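Local coordinates for DUF4848 domain-containing protein (Bacteroides thetaiotaomicron, PDB 4LB8) that is of unknown function but is probably made as a lipoprotein-type precursor and, in the crystal, pairs with a second copy of itself, at residues V101-T106 and Y115-Y120; D178-L183 and T197-G202; S189-A194 and T256-R261; S207-T212 and I273-V278; N218-E223 and N238-P243. All coordinates share one frame; numbering follows the deposited sequence.

Interaction 1 of 5, residues V101-T106 and Y115-Y120; sequences VFMFNT and YSRLVY
Met103 and Tyr115 face each other as a single antiparallel hydrogen-bonded pair, Met103 N giving to Tyr115 O at 2.9 Å and Tyr115 N to Met103 O at 2.7 Å. The selenomethionine side chain of Met103 leaves with CG anti to the backbone N (chi1 179°) and turns at its last torsion, which carries the methyl CE to Tyr115 CB at 3.8 Å and close to the carbonyl of Ser116. Its CB sits over the centre of one face of the Arg117 guanidinium, 4.0 Å above the plane. The pairing is an isolated beta bridge inside the long loop between helix 84-98 and strand 132-135, closing off the eleven residues between Met103 and Tyr115. Arg117 runs extended from CG to NE beside the 101-103 backbone; its NH2 makes a weak bond to Phe102 O at 3.3 Å, and its NE is held by Asp100 O. A water bridges the two backbones, donating to Val101 O at 2.8 Å and accepting from Arg117 N at 2.7 Å. The Tyr115 ring presents its edge to Met103 O, while its hydroxyl and Asn105 ND2 both bond Asp111. Arg208 of the second subunit makes a cation-pi contact with the Tyr115 ring.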
# COMPACT_ATOMS: atom_id res chain seq x y z
N VAL A 101 -4.11 26.53 -14.89
CA VAL A 101 -5.45 26.40 -14.30
C VAL A 101 -5.46 25.12 -13.42
O VAL A 101 -5.96 25.13 -12.28
CB VAL A 101 -6.57 26.36 -15.37
CG1 VAL A 101 -7.95 26.28 -14.74
CG2 VAL A 101 -6.49 27.56 -16.30
N PHE A 102 -4.84 24.03 -13.94
CA PHE A 102 -4.77 22.74 -13.26
C PHE A 102 -3.38 22.45 -12.76
O PHE A 102 -2.42 23.12 -13.07
CB PHE A 102 -5.29 21.60 -14.15
CG PHE A 102 -6.74 21.77 -14.52
CD1 PHE A 102 -7.68 22.19 -13.58
CD2 PHE A 102 -7.17 21.53 -15.83
CE1 PHE A 102 -9.03 22.33 -13.92
CE2 PHE A 102 -8.52 21.70 -16.18
CZ PHE A 102 -9.44 22.08 -15.22
N MSE A 103 -3.31 21.40 -11.98
CA MSE A 103 -2.17 20.92 -11.20
C MSE A 103 -1.87 19.47 -11.57
O MSE A 103 -2.79 18.68 -11.75
CB MSE A 103 -2.70 21.06 -9.77
CG MSE A 103 -1.82 20.65 -8.69
SE MSE A 103 -2.83 20.95 -7.07
CE MSE A 103 -4.05 19.52 -7.03
N PHE A 104 -0.59 19.11 -11.69
CA PHE A 104 -0.20 17.74 -12.04
C PHE A 104 0.39 17.04 -10.82
O PHE A 104 0.76 17.71 -9.85
CB PHE A 104 0.76 17.72 -13.26
CG PHE A 104 0.00 17.99 -14.55
CD1 PHE A 104 -0.68 16.96 -15.21
CD2 PHE A 104 -0.15 19.29 -15.03
CE1 PHE A 104 -1.43 17.22 -16.36
CE2 PHE A 104 -0.94 19.55 -16.17
CZ PHE A 104 -1.56 18.52 -16.83
N ASN A 105 0.40 15.70 -10.83
CA ASN A 105 0.87 14.87 -9.72
C ASN A 105 2.39 14.92 -9.63
O ASN A 105 3.10 14.44 -10.53
CB ASN A 105 0.39 13.42 -9.88
CG ASN A 105 0.51 12.55 -8.66
OD1 ASN A 105 1.37 12.72 -7.80
ND2 ASN A 105 -0.32 11.54 -8.58
N THR A 106 2.87 15.50 -8.51
CA THR A 106 4.29 15.70 -8.17
C THR A 106 4.88 14.48 -7.43
O THR A 106 6.11 14.38 -7.30
CB THR A 106 4.47 16.96 -7.32
OG1 THR A 106 3.62 16.91 -6.18
CG2 THR A 106 4.20 18.22 -8.10
N TYR A 115 -5.29 17.87 -12.35
CA TYR A 115 -6.14 17.98 -11.16
C TYR A 115 -6.62 19.39 -10.92
O TYR A 115 -5.90 20.36 -11.24
CB TYR A 115 -5.37 17.52 -9.92
CG TYR A 115 -5.18 16.03 -9.85
CD1 TYR A 115 -6.11 15.21 -9.22
CD2 TYR A 115 -4.05 15.43 -10.42
CE1 TYR A 115 -5.93 13.84 -9.14
CE2 TYR A 115 -3.87 14.05 -10.36
CZ TYR A 115 -4.81 13.26 -9.72
OH TYR A 115 -4.66 11.90 -9.65
N SER A 116 -7.81 19.52 -10.29
CA SER A 116 -8.33 20.83 -9.86
C SER A 116 -7.45 21.30 -8.70
O SER A 116 -6.95 20.47 -7.94
CB SER A 116 -9.79 20.70 -9.41
OG SER A 116 -10.55 21.90 -9.45
N ARG A 117 -7.23 22.61 -8.59
CA ARG A 117 -6.46 23.21 -7.49
C ARG A 117 -7.40 23.48 -6.32
O ARG A 117 -6.93 23.70 -5.22
CB ARG A 117 -5.74 24.49 -7.95
CG ARG A 117 -4.56 24.19 -8.86
CD ARG A 117 -3.88 25.46 -9.35
NE ARG A 117 -2.76 25.19 -10.26
CZ ARG A 117 -1.52 24.91 -9.86
NH1 ARG A 117 -1.23 24.84 -8.56
NH2 ARG A 117 -0.57 24.66 -10.75
N LEU A 118 -8.72 23.38 -6.54
CA LEU A 118 -9.80 23.63 -5.59
C LEU A 118 -9.85 22.68 -4.41
O LEU A 118 -9.83 21.46 -4.58
CB LEU A 118 -11.17 23.56 -6.30
CG LEU A 118 -11.51 24.62 -7.33
CD1 LEU A 118 -12.91 24.41 -7.86
CD2 LEU A 118 -11.39 26.01 -6.77
N VAL A 119 -10.03 23.25 -3.23
CA VAL A 119 -10.24 22.49 -2.00
C VAL A 119 -11.73 22.07 -2.01
O VAL A 119 -12.05 20.90 -1.80
CB VAL A 119 -9.87 23.34 -0.74
CG1 VAL A 119 -10.11 22.57 0.55
CG2 VAL A 119 -8.45 23.85 -0.82
N TYR A 120 -12.61 23.03 -2.30
CA TYR A 120 -14.06 22.86 -2.37
C TYR A 120 -14.39 22.57 -3.82
O TYR A 120 -14.73 23.44 -4.61
CB TYR A 120 -14.75 24.11 -1.79
CG TYR A 120 -14.16 24.55 -0.46
CD1 TYR A 120 -13.94 23.63 0.56
CD2 TYR A 120 -13.77 25.87 -0.25
CE1 TYR A 120 -13.34 24.01 1.76
CE2 TYR A 120 -13.19 26.27 0.96
CZ TYR A 120 -13.00 25.34 1.96
OH TYR A 120 -12.46 25.70 3.17
O HOH W 1 -7.94 24.35 -10.53

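Interaction 2 of 5, residues D178-L183 and T197-G202; sequences DRKVGL and TSQKKG
Lys180 and Gln199 carry the polar side-chain link between two antiparallel strands: the chains run alongside each other in the same direction, and Lys180 NZ gives to Gln199 OE1 at 2.7 Å, nearly along the C=O axis. The bend of the lysine at chi3 (78°) brings CE, like CD, against Gln199 OE1. Gln199 NE2 bonds Asp111 of the second subunit, so the amide is gripped at both ends. The packing is tight at the other end, where Gly182 N gives to Thr197 O and Thr197 N to Gly182 O, each at 3.0 Å. Thr197 OG1 packs directly on the glycine, 3.4 Å from Gly182 CA. The strands are the two arms of the beta hairpin 179-188 and 191-201, here 4.6 Å apart at their axes and running at 170°. On the opposite face Val181 and Ser198 are buried, with Val181 CG2 against Thr197 O and the valine packed on Ile273. Toward Asp178 and Lys201 the contact opens to solvent. Asp178 O still takes two donors, from opposite faces of its plane: Lys201 N at 2.9 Å and Arg179 NH1 at 2.7 Å. Arg179 NH1 also passes Lys200 CB at 3.6 Å. Beyond CB the side chain of exposed Lys201 leads away from Asp178.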
# COMPACT_ATOMS: atom_id res chain seq x y z
N ASP A 178 -5.46 -8.44 7.70
CA ASP A 178 -5.17 -9.21 8.91
C ASP A 178 -4.17 -10.36 8.65
O ASP A 178 -3.92 -11.14 9.57
CB ASP A 178 -6.45 -9.70 9.60
CG ASP A 178 -7.31 -10.69 8.83
OD1 ASP A 178 -6.88 -11.14 7.75
OD2 ASP A 178 -8.40 -11.03 9.34
N ARG A 179 -3.55 -10.39 7.44
CA ARG A 179 -2.51 -11.34 7.03
C ARG A 179 -1.37 -10.61 6.26
O ARG A 179 -1.66 -9.74 5.45
CB ARG A 179 -3.09 -12.47 6.17
CG ARG A 179 -4.17 -13.34 6.80
CD ARG A 179 -3.68 -14.19 7.95
NE ARG A 179 -4.76 -15.00 8.53
CZ ARG A 179 -5.55 -14.59 9.53
NH1 ARG A 179 -5.40 -13.37 10.05
NH2 ARG A 179 -6.50 -15.38 9.99
N LYS A 180 -0.10 -10.99 6.52
CA LYS A 180 1.13 -10.49 5.86
C LYS A 180 1.95 -11.66 5.32
O LYS A 180 2.01 -12.71 5.96
CB LYS A 180 2.08 -9.73 6.83
CG LYS A 180 1.62 -8.45 7.43
CD LYS A 180 2.51 -8.00 8.61
CE LYS A 180 3.82 -7.36 8.23
NZ LYS A 180 4.49 -6.75 9.41
N VAL A 181 2.67 -11.44 4.22
CA VAL A 181 3.61 -12.43 3.69
C VAL A 181 4.81 -11.69 3.05
O VAL A 181 4.66 -10.63 2.46
CB VAL A 181 2.94 -13.48 2.75
CG1 VAL A 181 2.47 -12.87 1.44
CG2 VAL A 181 3.84 -14.69 2.53
N GLY A 182 5.99 -12.25 3.21
CA GLY A 182 7.21 -11.71 2.64
C GLY A 182 8.21 -12.76 2.19
O GLY A 182 8.19 -13.89 2.68
N LEU A 183 9.05 -12.38 1.22
CA LEU A 183 10.17 -13.14 0.70
C LEU A 183 11.34 -12.15 0.54
O LEU A 183 11.29 -11.24 -0.31
CB LEU A 183 9.85 -13.88 -0.60
CG LEU A 183 10.98 -14.76 -1.20
CD1 LEU A 183 11.52 -15.75 -0.21
CD2 LEU A 183 10.50 -15.45 -2.45
N THR A 197 8.31 -15.02 5.46
CA THR A 197 7.67 -14.48 6.66
C THR A 197 6.13 -14.41 6.55
O THR A 197 5.58 -14.23 5.46
CB THR A 197 8.24 -13.07 7.00
OG1 THR A 197 8.17 -12.25 5.84
CG2 THR A 197 9.67 -13.11 7.53
N SER A 198 5.45 -14.55 7.70
CA SER A 198 4.01 -14.46 7.75
C SER A 198 3.55 -14.07 9.13
O SER A 198 4.04 -14.59 10.15
CB SER A 198 3.33 -15.75 7.30
OG SER A 198 3.25 -16.72 8.34
N GLN A 199 2.59 -13.15 9.16
CA GLN A 199 1.99 -12.64 10.38
C GLN A 199 0.47 -12.53 10.23
O GLN A 199 -0.04 -12.44 9.12
CB GLN A 199 2.59 -11.27 10.74
CG GLN A 199 4.06 -11.31 11.12
CD GLN A 199 4.51 -9.99 11.71
OE1 GLN A 199 4.41 -8.94 11.07
NE2 GLN A 199 4.97 -10.01 12.94
N LYS A 200 -0.23 -12.58 11.37
CA LYS A 200 -1.68 -12.42 11.50
C LYS A 200 -1.93 -11.30 12.49
O LYS A 200 -1.19 -11.16 13.47
CB LYS A 200 -2.40 -13.73 11.92
CG LYS A 200 -1.77 -14.47 13.11
CD LYS A 200 -2.42 -14.20 14.45
CE LYS A 200 -1.41 -14.20 15.57
NZ LYS A 200 -1.74 -13.15 16.59
N LYS A 201 -2.98 -10.49 12.25
CA LYS A 201 -3.34 -9.39 13.13
C LYS A 201 -4.28 -9.92 14.21
O LYS A 201 -5.32 -10.49 13.90
CB LYS A 201 -3.99 -8.25 12.31
CG LYS A 201 -3.83 -6.84 12.86
CD LYS A 201 -4.71 -5.86 12.07
CE LYS A 201 -4.74 -4.43 12.60
NZ LYS A 201 -3.55 -3.63 12.17
N GLY A 202 -3.86 -9.77 15.47
CA GLY A 202 -4.61 -10.16 16.66
C GLY A 202 -5.14 -8.93 17.38
O GLY A 202 -5.11 -7.83 16.83

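Interaction 3 of 5, residues S189-A194 and T256-R261; sequences SGIIHA and TKVFGR
Ile192 faces both Phe259 and Gly260, a classic beta bulge in the antiparallel pairing of strands 191-201 and 254-262. Ile192 N gives to Gly260 O at 2.9 Å and Ile192 O takes Phe259 N at 2.7 Å, and past the extra residue His193 is opposite Val258. From the backbone outward, Ile192 CB rests on Gly260 O at 3.5 Å. Ile192 CG2, anti to the backbone N, meets Phe259 CB at 3.8 Å and skirts CD2 of the ring; CG1 stays near Gly260 O, and Ile192 CD1 ends 3.9 Å from Arg261 C. Phe222 packs on the same isoleucine and meets the Phe259 ring with planes about 40° apart. On the other face Ile191 CD1 touches Arg261 CG at 3.7 Å, while the arginine's NH2 makes a salt bridge to Glu223. The second subunit covers part of this face, placing Leu40 on Val258. Beyond the bulge, Ala194 N points almost straight at Lys257 O (2.7 Å, 171° at the hydrogen), and Ala194 CB touches Phe259 CD1 at 3.6 Å.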
# COMPACT_ATOMS: atom_id res chain seq x y z
N SER A 189 28.81 -14.70 -0.35
CA SER A 189 29.80 -15.49 -1.10
C SER A 189 29.20 -16.44 -2.14
O SER A 189 29.72 -17.53 -2.36
CB SER A 189 30.69 -16.28 -0.15
OG SER A 189 31.50 -15.40 0.61
N GLY A 190 28.14 -16.00 -2.82
CA GLY A 190 27.49 -16.78 -3.86
C GLY A 190 26.30 -17.54 -3.33
O GLY A 190 25.48 -17.97 -4.14
N ILE A 191 26.21 -17.72 -1.98
CA ILE A 191 25.10 -18.43 -1.30
C ILE A 191 23.98 -17.45 -1.06
O ILE A 191 24.17 -16.46 -0.36
CB ILE A 191 25.55 -19.11 0.04
CG1 ILE A 191 26.80 -20.04 -0.12
CG2 ILE A 191 24.37 -19.79 0.79
CD1 ILE A 191 26.61 -21.30 -0.89
N ILE A 192 22.81 -17.73 -1.64
CA ILE A 192 21.61 -16.92 -1.53
C ILE A 192 20.77 -17.41 -0.35
O ILE A 192 20.42 -18.59 -0.28
CB ILE A 192 20.81 -16.90 -2.89
CG1 ILE A 192 21.72 -16.35 -4.04
CG2 ILE A 192 19.54 -16.02 -2.75
CD1 ILE A 192 21.27 -16.58 -5.42
N HIS A 193 20.46 -16.49 0.59
CA HIS A 193 19.68 -16.72 1.80
C HIS A 193 18.27 -16.20 1.58
O HIS A 193 18.11 -15.09 1.09
CB HIS A 193 20.33 -15.97 2.98
CG HIS A 193 21.56 -16.62 3.52
ND1 HIS A 193 22.73 -16.67 2.79
CD2 HIS A 193 21.78 -17.16 4.74
CE1 HIS A 193 23.60 -17.30 3.57
NE2 HIS A 193 23.07 -17.60 4.75
N ALA A 194 17.24 -16.98 1.93
CA ALA A 194 15.86 -16.54 1.80
C ALA A 194 15.20 -16.53 3.15
O ALA A 194 15.47 -17.42 3.97
CB ALA A 194 15.08 -17.46 0.85
N THR A 256 13.88 -19.62 7.48
CA THR A 256 15.13 -19.21 6.82
C THR A 256 15.64 -20.38 6.00
O THR A 256 15.61 -21.53 6.44
CB THR A 256 16.16 -18.66 7.79
OG1 THR A 256 16.64 -19.71 8.63
CG2 THR A 256 15.64 -17.47 8.59
N LYS A 257 16.04 -20.09 4.77
CA LYS A 257 16.49 -21.12 3.83
C LYS A 257 17.66 -20.66 2.98
O LYS A 257 17.77 -19.49 2.64
CB LYS A 257 15.33 -21.47 2.86
CG LYS A 257 14.17 -22.29 3.43
CD LYS A 257 14.37 -23.79 3.21
CE LYS A 257 13.14 -24.57 3.59
NZ LYS A 257 13.47 -25.90 4.17
N VAL A 258 18.49 -21.60 2.58
CA VAL A 258 19.47 -21.42 1.52
C VAL A 258 18.57 -21.48 0.30
O VAL A 258 17.89 -22.49 0.10
CB VAL A 258 20.58 -22.51 1.53
CG1 VAL A 258 21.40 -22.46 0.24
CG2 VAL A 258 21.48 -22.38 2.74
N PHE A 259 18.45 -20.37 -0.42
CA PHE A 259 17.56 -20.30 -1.56
C PHE A 259 18.20 -20.93 -2.81
O PHE A 259 17.52 -21.56 -3.61
CB PHE A 259 17.18 -18.83 -1.79
CG PHE A 259 16.05 -18.58 -2.75
CD1 PHE A 259 14.75 -18.98 -2.44
CD2 PHE A 259 16.26 -17.89 -3.94
CE1 PHE A 259 13.70 -18.73 -3.32
CE2 PHE A 259 15.20 -17.61 -4.82
CZ PHE A 259 13.93 -18.04 -4.51
N GLY A 260 19.49 -20.73 -2.97
CA GLY A 260 20.26 -21.23 -4.08
C GLY A 260 21.65 -20.66 -4.07
O GLY A 260 22.13 -20.19 -3.04
N ARG A 261 22.31 -20.71 -5.23
CA ARG A 261 23.64 -20.14 -5.45
C ARG A 261 23.67 -19.37 -6.75
O ARG A 261 22.91 -19.68 -7.66
CB ARG A 261 24.72 -21.24 -5.54
CG ARG A 261 25.17 -21.85 -4.24
CD ARG A 261 26.41 -22.72 -4.43
NE ARG A 261 26.21 -23.83 -5.36
CZ ARG A 261 27.04 -24.86 -5.50
NH1 ARG A 261 28.12 -24.95 -4.73
NH2 ARG A 261 26.79 -25.82 -6.38

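Interaction 4 of 5, residues S207-T212 and I273-V278; sequences SRYSTT and IWSRGV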
# COMPACT_ATOMS: atom_id res chain seq x y z
N SER A 207 1.66 -10.65 14.99
CA SER A 207 2.40 -11.73 15.59
C SER A 207 2.56 -12.83 14.55
O SER A 207 1.76 -12.90 13.63
CB SER A 207 1.63 -12.22 16.81
OG SER A 207 2.13 -13.43 17.36
N ARG A 208 3.60 -13.65 14.65
CA ARG A 208 3.85 -14.73 13.70
C ARG A 208 2.86 -15.90 13.85
O ARG A 208 2.40 -16.20 14.96
CB ARG A 208 5.29 -15.25 13.84
CG ARG A 208 6.22 -14.58 12.86
CD ARG A 208 7.66 -14.76 13.22
NE ARG A 208 8.44 -13.61 12.75
CZ ARG A 208 9.37 -12.99 13.48
NH1 ARG A 208 9.62 -13.37 14.72
NH2 ARG A 208 10.03 -11.96 12.97
N TYR A 209 2.53 -16.55 12.73
CA TYR A 209 1.62 -17.70 12.70
C TYR A 209 2.03 -18.63 11.55
O TYR A 209 2.61 -18.17 10.57
CB TYR A 209 0.15 -17.23 12.57
CG TYR A 209 -0.33 -17.03 11.14
CD1 TYR A 209 0.18 -16.02 10.34
CD2 TYR A 209 -1.31 -17.86 10.60
CE1 TYR A 209 -0.24 -15.85 9.01
CE2 TYR A 209 -1.73 -17.72 9.27
CZ TYR A 209 -1.20 -16.71 8.48
OH TYR A 209 -1.62 -16.56 7.18
N SER A 210 1.70 -19.92 11.65
CA SER A 210 2.04 -20.90 10.62
C SER A 210 1.19 -20.74 9.35
O SER A 210 -0.00 -20.49 9.47
CB SER A 210 1.88 -22.31 11.16
OG SER A 210 2.78 -22.56 12.23
N THR A 211 1.79 -20.91 8.15
CA THR A 211 1.09 -20.84 6.86
C THR A 211 1.79 -21.70 5.79
O THR A 211 2.85 -22.29 6.05
CB THR A 211 0.95 -19.36 6.38
OG1 THR A 211 -0.09 -19.28 5.39
CG2 THR A 211 2.23 -18.80 5.78
N THR A 212 1.20 -21.77 4.59
CA THR A 212 1.78 -22.42 3.42
C THR A 212 2.25 -21.30 2.50
O THR A 212 1.46 -20.39 2.25
CB THR A 212 0.74 -23.35 2.76
OG1 THR A 212 0.61 -24.52 3.57
CG2 THR A 212 1.13 -23.76 1.35
N ILE A 273 5.41 -13.59 -4.32
CA ILE A 273 5.10 -14.28 -3.07
C ILE A 273 3.64 -14.06 -2.65
O ILE A 273 3.15 -12.92 -2.65
CB ILE A 273 6.09 -13.82 -1.93
CG1 ILE A 273 5.98 -14.65 -0.61
CG2 ILE A 273 5.99 -12.33 -1.63
CD1 ILE A 273 6.54 -16.15 -0.65
N TRP A 274 2.98 -15.16 -2.26
CA TRP A 274 1.64 -15.18 -1.65
C TRP A 274 1.60 -16.37 -0.66
O TRP A 274 2.62 -17.02 -0.46
CB TRP A 274 0.49 -15.16 -2.68
CG TRP A 274 0.31 -16.42 -3.49
CD1 TRP A 274 -0.63 -17.39 -3.31
CD2 TRP A 274 1.05 -16.80 -4.66
NE1 TRP A 274 -0.48 -18.39 -4.25
CE2 TRP A 274 0.53 -18.04 -5.11
CE3 TRP A 274 2.13 -16.22 -5.37
CZ2 TRP A 274 1.07 -18.73 -6.20
CZ3 TRP A 274 2.63 -16.89 -6.49
CH2 TRP A 274 2.10 -18.13 -6.89
N SER A 275 0.47 -16.57 0.06
CA SER A 275 0.38 -17.65 1.06
C SER A 275 -1.03 -18.20 1.10
O SER A 275 -1.85 -17.84 0.26
CB SER A 275 0.81 -17.14 2.45
OG SER A 275 -0.11 -16.24 3.05
N ARG A 276 -1.31 -19.10 2.06
CA ARG A 276 -2.66 -19.62 2.28
C ARG A 276 -3.63 -18.47 2.65
O ARG A 276 -4.75 -18.42 2.16
CB ARG A 276 -2.62 -20.68 3.39
CG ARG A 276 -3.89 -21.52 3.52
CD ARG A 276 -3.70 -22.61 4.55
NE ARG A 276 -3.26 -22.07 5.84
CZ ARG A 276 -2.82 -22.81 6.85
NH1 ARG A 276 -2.77 -24.13 6.74
NH2 ARG A 276 -2.44 -22.24 7.99
N GLY A 277 -3.14 -17.51 3.46
CA GLY A 277 -3.90 -16.34 3.89
C GLY A 277 -3.92 -15.17 2.92
O GLY A 277 -4.87 -14.39 2.96
N VAL A 278 -2.86 -15.00 2.08
CA VAL A 278 -2.75 -13.89 1.12
C VAL A 278 -3.00 -14.47 -0.28
O VAL A 278 -2.20 -15.27 -0.75
CB VAL A 278 -1.43 -13.07 1.23
CG1 VAL A 278 -1.40 -11.95 0.21
CG2 VAL A 278 -1.28 -12.47 2.63
O HOH W 2 0.25 -15.01 5.33
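A water joins Tyr209 to Ser275, whose hydroxyls stand 4.4 Å apart (Tyr209 OH to Ser275 OG); the water is 3.1 Å from Tyr209 OH and 2.6 Å from Ser275 OG. Ser275 OG is held between the backbone N and the carbonyl carbon (chi1 71°) and turned into its own chain, where it accepts from Val278 N at 3.2 Å and weakly from Gly277 N. This ST motif shapes the turn that follows strand 268-275. Direct bonding between the segments is slight: Arg276 N gives a weak bond to Thr212 O at 3.1 Å, and Ser275 CA sends a C-H toward the same oxygen. Thr211 and Arg276 pass each other heading opposite ways, with Thr211 OG1 3.5 Å from Arg276 CB. One face of the guanidinium lies against Thr211 CA, and Arg276 NH2 forms a salt bridge with Glu250. Tyr209 OH comes within 4.0 Å of Gly277 CA, while the ring makes a cation-pi contact with Arg179. Arg208 makes a salt bridge to Asp71 of the second subunit. The two segments thus meet beside the hairpin 179-188 and 191-201: Ser275 and Val278 pack on Val181 of the first arm, Thr211 and Tyr209 on Ser198 of the second.

Interaction 5 of 5, residues N218-E223 and N238-P243; sequences NLRGFE and NKDGIP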
# COMPACT_ATOMS: atom_id res chain seq x y z
N ASN A 218 11.76 -16.49 -11.23
CA ASN A 218 12.32 -16.52 -12.59
C ASN A 218 13.64 -15.77 -12.55
O ASN A 218 13.63 -14.54 -12.60
CB ASN A 218 11.37 -15.94 -13.64
CG ASN A 218 11.84 -16.10 -15.07
OD1 ASN A 218 12.73 -16.89 -15.39
ND2 ASN A 218 11.26 -15.34 -15.96
N LEU A 219 14.75 -16.51 -12.39
CA LEU A 219 16.07 -15.89 -12.22
C LEU A 219 17.11 -16.36 -13.21
O LEU A 219 17.16 -17.55 -13.55
CB LEU A 219 16.62 -16.15 -10.80
CG LEU A 219 15.79 -15.66 -9.60
CD1 LEU A 219 16.47 -16.05 -8.28
CD2 LEU A 219 15.55 -14.18 -9.67
N ARG A 220 17.99 -15.43 -13.62
CA ARG A 220 19.13 -15.68 -14.51
C ARG A 220 20.39 -15.86 -13.68
O ARG A 220 20.56 -15.18 -12.67
CB ARG A 220 19.31 -14.54 -15.52
CG ARG A 220 18.56 -14.76 -16.82
CD ARG A 220 18.21 -13.46 -17.55
NE ARG A 220 17.98 -12.29 -16.68
CZ ARG A 220 16.82 -11.94 -16.12
NH1 ARG A 220 15.74 -12.70 -16.28
NH2 ARG A 220 16.73 -10.84 -15.38
N GLY A 221 21.24 -16.79 -14.09
CA GLY A 221 22.49 -17.12 -13.41
C GLY A 221 22.22 -17.69 -12.04
O GLY A 221 22.84 -17.27 -11.05
N PHE A 222 21.27 -18.63 -11.98
CA PHE A 222 20.79 -19.17 -10.73
C PHE A 222 20.64 -20.68 -10.72
O PHE A 222 20.15 -21.31 -11.67
CB PHE A 222 19.43 -18.52 -10.41
CG PHE A 222 18.78 -18.92 -9.10
CD1 PHE A 222 19.30 -18.47 -7.88
CD2 PHE A 222 17.65 -19.73 -9.08
CE1 PHE A 222 18.69 -18.83 -6.67
CE2 PHE A 222 17.03 -20.07 -7.88
CZ PHE A 222 17.55 -19.61 -6.68
N GLU A 223 20.99 -21.22 -9.55
CA GLU A 223 20.90 -22.60 -9.14
C GLU A 223 19.99 -22.64 -7.92
O GLU A 223 20.22 -21.89 -6.97
CB GLU A 223 22.30 -23.09 -8.79
CG GLU A 223 22.58 -24.48 -9.29
CD GLU A 223 24.00 -24.90 -9.02
OE1 GLU A 223 24.68 -24.23 -8.20
OE2 GLU A 223 24.43 -25.92 -9.60
N ASN A 238 19.99 -26.55 -11.56
CA ASN A 238 20.10 -25.39 -12.44
C ASN A 238 18.71 -24.85 -12.81
O ASN A 238 17.86 -25.60 -13.29
CB ASN A 238 20.91 -25.77 -13.71
CG ASN A 238 21.17 -24.62 -14.66
OD1 ASN A 238 20.26 -24.03 -15.27
ND2 ASN A 238 22.43 -24.29 -14.82
N LYS A 239 18.49 -23.54 -12.58
CA LYS A 239 17.25 -22.83 -12.93
C LYS A 239 17.61 -21.53 -13.68
O LYS A 239 16.89 -20.54 -13.57
CB LYS A 239 16.40 -22.55 -11.68
CG LYS A 239 15.86 -23.83 -11.01
CD LYS A 239 14.81 -24.54 -11.86
CE LYS A 239 14.27 -25.78 -11.23
NZ LYS A 239 13.30 -26.45 -12.14
N ASP A 240 18.72 -21.55 -14.45
CA ASP A 240 19.23 -20.39 -15.21
C ASP A 240 18.25 -20.04 -16.33
O ASP A 240 18.21 -20.71 -17.37
CB ASP A 240 20.64 -20.67 -15.77
CG ASP A 240 21.43 -19.46 -16.25
OD1 ASP A 240 20.82 -18.38 -16.42
OD2 ASP A 240 22.66 -19.61 -16.47
N GLY A 241 17.44 -19.00 -16.07
CA GLY A 241 16.38 -18.55 -16.95
C GLY A 241 15.25 -19.55 -17.07
O GLY A 241 14.62 -19.65 -18.12
N ILE A 242 15.00 -20.33 -16.00
CA ILE A 242 13.95 -21.35 -15.96
C ILE A 242 12.94 -20.94 -14.90
O ILE A 242 13.24 -21.01 -13.70
CB ILE A 242 14.47 -22.79 -15.72
CG1 ILE A 242 15.44 -23.24 -16.83
CG2 ILE A 242 13.30 -23.77 -15.59
CD1 ILE A 242 16.41 -24.39 -16.39
N PRO A 243 11.73 -20.48 -15.32
CA PRO A 243 10.70 -20.12 -14.33
C PRO A 243 10.26 -21.37 -13.57
O PRO A 243 10.20 -22.46 -14.16
CB PRO A 243 9.57 -19.53 -15.19
CG PRO A 243 10.16 -19.28 -16.53
CD PRO A 243 11.20 -20.35 -16.69
O HOH W 3 14.88 -19.42 -11.89
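A type II beta turn, Lys239 to Ile242, is docked against the break between strands 213-220 and 222-226. Within the turn Ile242 N returns to Lys239 O at 3.1 Å. Gly241, at positive phi, reaches across with its N-H to Leu219 O, Gly241 N lying 2.9 Å from it. Asp240 reaches across to Gly221, the residue at the break: with CG anti to the backbone N (chi1 -165°), Asp240 OD1 takes Gly221 N at 2.9 Å in a nearly straight bond (172°), the donor standing well above the carboxylate plane. Phe222 O accepts from Lys239 N at 2.9 Å, and Phe222 CD2 meets Lys239 CB. Leu219 CD1 sits over the centre of one face of the Phe222 ring, 3.6 Å above it. At the far end Asn218 flanks Pro243, Asn218 OD1 being 3.7 Å from Pro243 CG. A water accepts from Leu219 N and lies close to the carbonyls of Lys239 and Ile242. Glu223 pairs with Asn238 in a non-hydrogen-bonded bridge. Asn238 OD1 accepts from Asp240 N at 3.0 Å, an Asx turn leading into the type II turn as the chain passes from strand 235-238 to strand 244-247.

In the fold
Interactions 2 to 5 belong to the C-terminal beta-rich part of the chain, and interaction 1 lies across the chain's centre from them, its centre 37 Å from that of interaction 2. The dimer brings the two parts together: Arg208, in a segment of interaction 4, meets Tyr115 of interaction 1 in the other subunit, where Gln199 of interaction 2 also packs on that tyrosine. Interactions 2 and 4 have centres 6 Å apart, and Ser207 O lies 3.0 Å from Lys200 N, a probable hydrogen bond. Interactions 2 and 3 share strand 191-201. Interaction 5 is nested within the loop closed by interaction 3, and the two touch where Phe259 CD2 lies 3.5 Å from Phe222 CZ.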